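Local coordinates for CMP/dCMP-type deaminase domain-containing protein (Aspergillus oryzae RIB40, PDB 7DRY), which probably carries out the deamination step of riboflavin biosynthesis as a zinc-dependent Rib2 deaminase with the cytidine deaminase (CDA) fold, at residues K7-R10 with E11-S14; V33-E37 with G38-T42. All coordinates share one frame; numbering follows the deposited sequence. Where two conformers were deposited one is given.

Both contacts are local, each formed within one unbroken run of chain, but they sit differently in the fold. Contact 1 is two turns of helix 5-16, partly buried, with one side against the sheet and the other carrying charged chains at the surface. Contact 2 lies at the surface, where strand 29-36 runs out into the loop toward strand 46-52. Main-chain helix bonds and a salt bridge hold contact 1; in contact 2 a guanidinium-on-ring stack and two bridging waters take that role. The two meet where Tyr8 CE2 packs 3.4 Å from Arg35 NH2, and Asp45 joins the two contacts, tying helix to strand.

Contact 1 (K7-R10 with E11-S14); sequences KYLR and ECLS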
loop_
_atom_site.group_PDB
_atom_site.type_symbol
_atom_site.label_atom_id
_atom_site.label_comp_id
_atom_site.label_asym_id
_atom_site.label_seq_id
_atom_site.Cartn_x
_atom_site.Cartn_y
_atom_site.Cartn_z
ATOM N N LYS A 7 6.045 -3.947 13.051
ATOM C CA LYS A 7 4.919 -3.385 13.792
ATOM C C LYS A 7 3.996 -2.594 12.877
ATOM O O LYS A 7 2.768 -2.716 12.970
ATOM C CB LYS A 7 5.407 -2.519 14.957
ATOM C CG LYS A 7 4.267 -2.018 15.841
ATOM C CD LYS A 7 4.731 -0.981 16.854
ATOM C CE LYS A 7 3.582 -0.544 17.758
ATOM N NZ LYS A 7 2.261 -1.092 17.321
ATOM N N TYR A 8 4.562 -1.781 11.979
ATOM C CA TYR A 8 3.720 -1.072 11.020
ATOM C C TYR A 8 2.923 -2.045 10.164
ATOM O O TYR A 8 1.742 -1.806 9.879
ATOM C CB TYR A 8 4.571 -0.173 10.122
ATOM C CG TYR A 8 4.872 1.179 10.724
ATOM C CD1 TYR A 8 3.852 2.104 10.960
ATOM C CD2 TYR A 8 6.171 1.540 11.069
ATOM C CE1 TYR A 8 4.117 3.335 11.503
ATOM C CE2 TYR A 8 6.446 2.780 11.628
ATOM C CZ TYR A 8 5.413 3.678 11.840
ATOM O OH TYR A 8 5.669 4.916 12.387
ATOM N N LEU A 9 3.540 -3.158 9.753
ATOM C CA LEU A 9 2.798 -4.100 8.921
ATOM C C LEU A 9 1.684 -4.782 9.701
ATOM O O LEU A 9 0.625 -5.062 9.134
ATOM C CB LEU A 9 3.732 -5.101 8.253
ATOM C CG LEU A 9 4.530 -4.475 7.107
ATOM C CD1 LEU A 9 5.486 -5.506 6.554
ATOM C CD2 LEU A 9 3.631 -3.920 5.989
ATOM N N ARG A 10 1.894 -5.048 10.994
ATOM C CA ARG A 10 0.814 -5.588 11.813
ATOM C C ARG A 10 -0.330 -4.590 11.922
ATOM O O ARG A 10 -1.506 -4.974 11.900
ATOM C CB ARG A 10 1.333 -5.960 13.203
ATOM C CG ARG A 10 2.247 -7.180 13.218
ATOM C CD ARG A 10 2.485 -7.680 14.635
ATOM N NE ARG A 10 3.252 -6.731 15.440
ATOM C CZ ARG A 10 4.578 -6.721 15.528
ATOM N NH1 ARG A 10 5.298 -7.610 14.854
ATOM N NH2 ARG A 10 5.184 -5.820 16.287
ATOM N N GLU A 11 0.001 -3.301 12.038
ATOM C CA GLU A 11 -1.029 -2.271 12.061
ATOM C C GLU A 11 -1.751 -2.203 10.722
ATOM O O GLU A 11 -2.972 -2.009 10.675
ATOM C CB GLU A 11 -0.397 -0.924 12.430
ATOM C CG GLU A 11 0.091 -0.866 13.882
ATOM C CD GLU A 11 0.967 0.336 14.187
ATOM O OE1 GLU A 11 1.289 1.105 13.260
ATOM O OE2 GLU A 11 1.336 0.510 15.367
ATOM N N CYS A 12 -1.015 -2.393 9.626
ATOM C CA CYS A 12 -1.645 -2.456 8.315
ATOM C C CYS A 12 -2.592 -3.644 8.238
ATOM O O CYS A 12 -3.668 -3.560 7.630
ATOM C CB CYS A 12 -0.551 -2.621 7.263
ATOM S SG CYS A 12 0.331 -1.089 6.853
ATOM N N LEU A 13 -2.204 -4.769 8.842
ATOM C CA LEU A 13 -3.073 -5.941 8.813
ATOM C C LEU A 13 -4.359 -5.693 9.596
ATOM O O LEU A 13 -5.440 -6.124 9.175
ATOM C CB LEU A 13 -2.324 -7.172 9.323
ATOM C CG LEU A 13 -2.952 -8.530 9.028
ATOM C CD1 LEU A 13 -3.146 -8.725 7.523
ATOM C CD2 LEU A 13 -2.068 -9.618 9.607
ATOM N N SER A 14 -4.271 -4.976 10.717
ATOM C CA SER A 14 -5.478 -4.630 11.458
ATOM C C SER A 14 -6.412 -3.773 10.610
ATOM O O SER A 14 -7.637 -3.939 10.661
ATOM C CB SER A 14 -5.080 -3.889 12.727
ATOM O OG SER A 14 -4.510 -4.805 13.638
#
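Glu11 reaches back one turn to Lys7: Lys7 NZ lies 2.7 Å from Glu11 OE2, a salt bridge. The lysine comes to the anti side of that oxygen, 29° out of the carboxylate plane. Glu11 has CG beside its own backbone N (chi1 -69°) and an extended chain beyond, which lays CG 3.4 Å from Lys7 O and carries the carboxylate back along the helix. Its other oxygen, OE1, rests 3.6 Å from CD1 of Tyr8, with carboxylate and ring nearly perpendicular. The phenol itself points to the protein interior: its OH bonds to Asp45, and its ring stacks with Tyr96. Arg10 keeps to the exposed side and touches Leu163, while Arg10 O accepts the N-H of Ser14, 3.0 Å from O to N. Main-chain bonds of the same i to i+4 kind join Glu11 N to Lys7 O at 3.0 Å and Cys12 N to Tyr8 O at 2.8 Å. Cys12 and Glu11 both touch Ile31 of strand 29-36, and Leu13 meets helix 164-171. This is an amphipathic alpha-helix, its i, i+4 salt bridge alongside a face packed on the central sheet of a CDA-fold deaminase.

Contact 2 (V33-E37 with G38-T42); sequences VSRKE and GDYKT
The carbonyl oxygen of Lys36 lies 3.3 Å from CB of Tyr40 and takes a hydrogen bond from water 2, with 2.8 Å between Lys36 O and the water oxygen. The same water donates to Gly38 O at 3.2 Å, so it bridges two carbonyls on the bend where the chain leaves the strand. Water 1 does a similar job further round: it accepts from Lys36 N at 3.0 Å and donates to Lys41 O, linking the last strand residue to the returning loop. The side chains meet in a stack. CG of Tyr40 sits between the backbone N and the carbonyl carbon (chi1 73°), and the ring offers one face to Arg35. CD of Arg35 sits almost squarely above the ring centroid, at 3.5 Å, as a CH-pi contact; beyond it Arg35 NE lies 3.4 Å from Tyr40 CE2. The turn at chi3 (-66°) lets the guanidinium settle flat on the ring, the two planes 15° apart, with the phenol oxygen under its centre. This stack stands where strand 29-36 of the mixed CDA-fold sheet ends and the connection to its antiparallel neighbour, strand 46-52, begins. NH2 of Arg35 forms a salt bridge with Asp45 and a hydrogen bond with Tyr96 OH, which should help hold the guanidinium flat against the ring. Pro4 and His5 also touch both Arg35 and Tyr40. Gly38 turns the chain with a positive phi. After it comes an inverse gamma turn centred on Asp39, with Tyr40 N bonded weakly to Gly38 O at 2.9 Å, and Lys41 NZ curls back to donate to Asp39 O at 3.1 Å, from above the carbonyl plane.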
loop_
_atom_site.group_PDB
_atom_site.type_symbol
_atom_site.label_atom_id
_atom_site.label_comp_id
_atom_site.label_asym_id
_atom_site.label_seq_id
_atom_site.Cartn_x
_atom_site.Cartn_y
_atom_site.Cartn_z
ATOM N N VAL A 33 3.542 7.270 6.154
ATOM C CA VAL A 33 4.306 7.805 7.278
ATOM C C VAL A 33 5.270 8.871 6.767
ATOM O O VAL A 33 5.855 8.720 5.688
ATOM C CB VAL A 33 5.100 6.661 7.947
ATOM C CG1 VAL A 33 5.967 7.172 9.094
ATOM C CG2 VAL A 33 4.144 5.561 8.434
ATOM N N SER A 34 5.450 9.938 7.549
ATOM C CA SER A 34 6.527 10.908 7.338
ATOM C C SER A 34 7.652 10.598 8.320
ATOM O O SER A 34 7.435 10.581 9.538
ATOM C CB SER A 34 6.050 12.347 7.537
ATOM O OG SER A 34 7.157 13.245 7.580
ATOM N N ARG A 35 8.845 10.360 7.790
ATOM C CA ARG A 35 9.976 9.861 8.559
ATOM C C ARG A 35 11.194 10.735 8.292
ATOM O O ARG A 35 11.447 11.134 7.150
ATOM C CB ARG A 35 10.271 8.412 8.128
ATOM C CG ARG A 35 11.540 7.812 8.694
ATOM C CD ARG A 35 11.530 6.301 8.491
ATOM N NE ARG A 35 10.480 5.674 9.286
ATOM C CZ ARG A 35 9.925 4.498 9.000
ATOM N NH1 ARG A 35 10.326 3.807 7.936
ATOM N NH2 ARG A 35 8.969 4.016 9.781
ATOM N N LYS A 36 11.970 11.013 9.336
ATOM C CA LYS A 36 13.213 11.746 9.138
ATOM C C LYS A 36 14.158 10.939 8.256
ATOM O O LYS A 36 14.276 9.721 8.397
ATOM C CB LYS A 36 13.892 12.027 10.484
ATOM C CG LYS A 36 13.199 13.085 11.324
ATOM C CD LYS A 36 13.237 14.449 10.649
ATOM C CE LYS A 36 14.651 14.981 10.522
ATOM N NZ LYS A 36 15.075 15.835 11.671
ATOM N N GLU A 37 14.819 11.613 7.320
ATOM C CA GLU A 37 15.821 10.927 6.522
ATOM C C GLU A 37 17.079 10.708 7.348
ATOM O O GLU A 37 17.390 11.478 8.257
ATOM C CB GLU A 37 16.139 11.717 5.253
ATOM C CG GLU A 37 15.112 11.458 4.157
ATOM C CD GLU A 37 14.929 12.624 3.221
ATOM O OE1 GLU A 37 14.442 12.407 2.086
ATOM O OE2 GLU A 37 15.265 13.756 3.611
ATOM N N GLY A 38 17.796 9.634 7.038
ATOM C CA GLY A 38 19.025 9.348 7.755
ATOM C C GLY A 38 18.821 8.392 8.914
ATOM O O GLY A 38 17.988 7.492 8.839
ATOM N N ASP A 39 19.578 8.587 9.993
ATOM C CA ASP A 39 19.568 7.679 11.140
ATOM C C ASP A 39 18.397 8.065 12.039
ATOM O O ASP A 39 18.561 8.646 13.116
ATOM C CB ASP A 39 20.899 7.766 11.876
ATOM C CG ASP A 39 21.034 6.727 12.964
ATOM O OD1 ASP A 39 20.305 5.711 12.915
ATOM O OD2 ASP A 39 21.864 6.942 13.872
ATOM N N TYR A 40 17.198 7.712 11.590
ATOM C CA TYR A 40 15.971 8.221 12.184
ATOM C C TYR A 40 15.616 7.482 13.468
ATOM O O TYR A 40 16.085 6.373 13.741
ATOM C CB TYR A 40 14.799 8.080 11.214
ATOM C CG TYR A 40 14.320 6.647 11.049
ATOM C CD1 TYR A 40 14.974 5.782 10.185
ATOM C CD2 TYR A 40 13.231 6.163 11.767
ATOM C CE1 TYR A 40 14.553 4.477 10.026
ATOM C CE2 TYR A 40 12.806 4.851 11.616
ATOM C CZ TYR A 40 13.472 4.019 10.743
ATOM O OH TYR A 40 13.070 2.714 10.577
ATOM N N LYS A 41 14.747 8.117 14.249
ATOM C CA LYS A 41 14.154 7.530 15.444
ATOM C C LYS A 41 12.670 7.324 15.171
ATOM O O LYS A 41 12.000 8.234 14.668
ATOM C CB LYS A 41 14.328 8.455 16.656
ATOM C CG LYS A 41 15.733 8.495 17.296
ATOM C CD LYS A 41 16.849 8.865 16.319
ATOM C CE LYS A 41 18.227 8.812 16.966
ATOM N NZ LYS A 41 19.167 8.057 16.081
ATOM N N THR A 42 12.159 6.130 15.497
ATOM C CA THR A 42 10.764 5.808 15.205
ATOM C C THR A 42 9.805 6.754 15.917
ATOM O O THR A 42 8.724 7.054 15.397
ATOM C CB THR A 42 10.466 4.351 15.574
ATOM O OG1 THR A 42 11.437 3.499 14.953
ATOM C CG2 THR A 42 9.075 3.945 15.098
HETATM O O HOH W 1 11.294 9.451 11.806
HETATM O O HOH W 2 15.322 7.523 7.114
#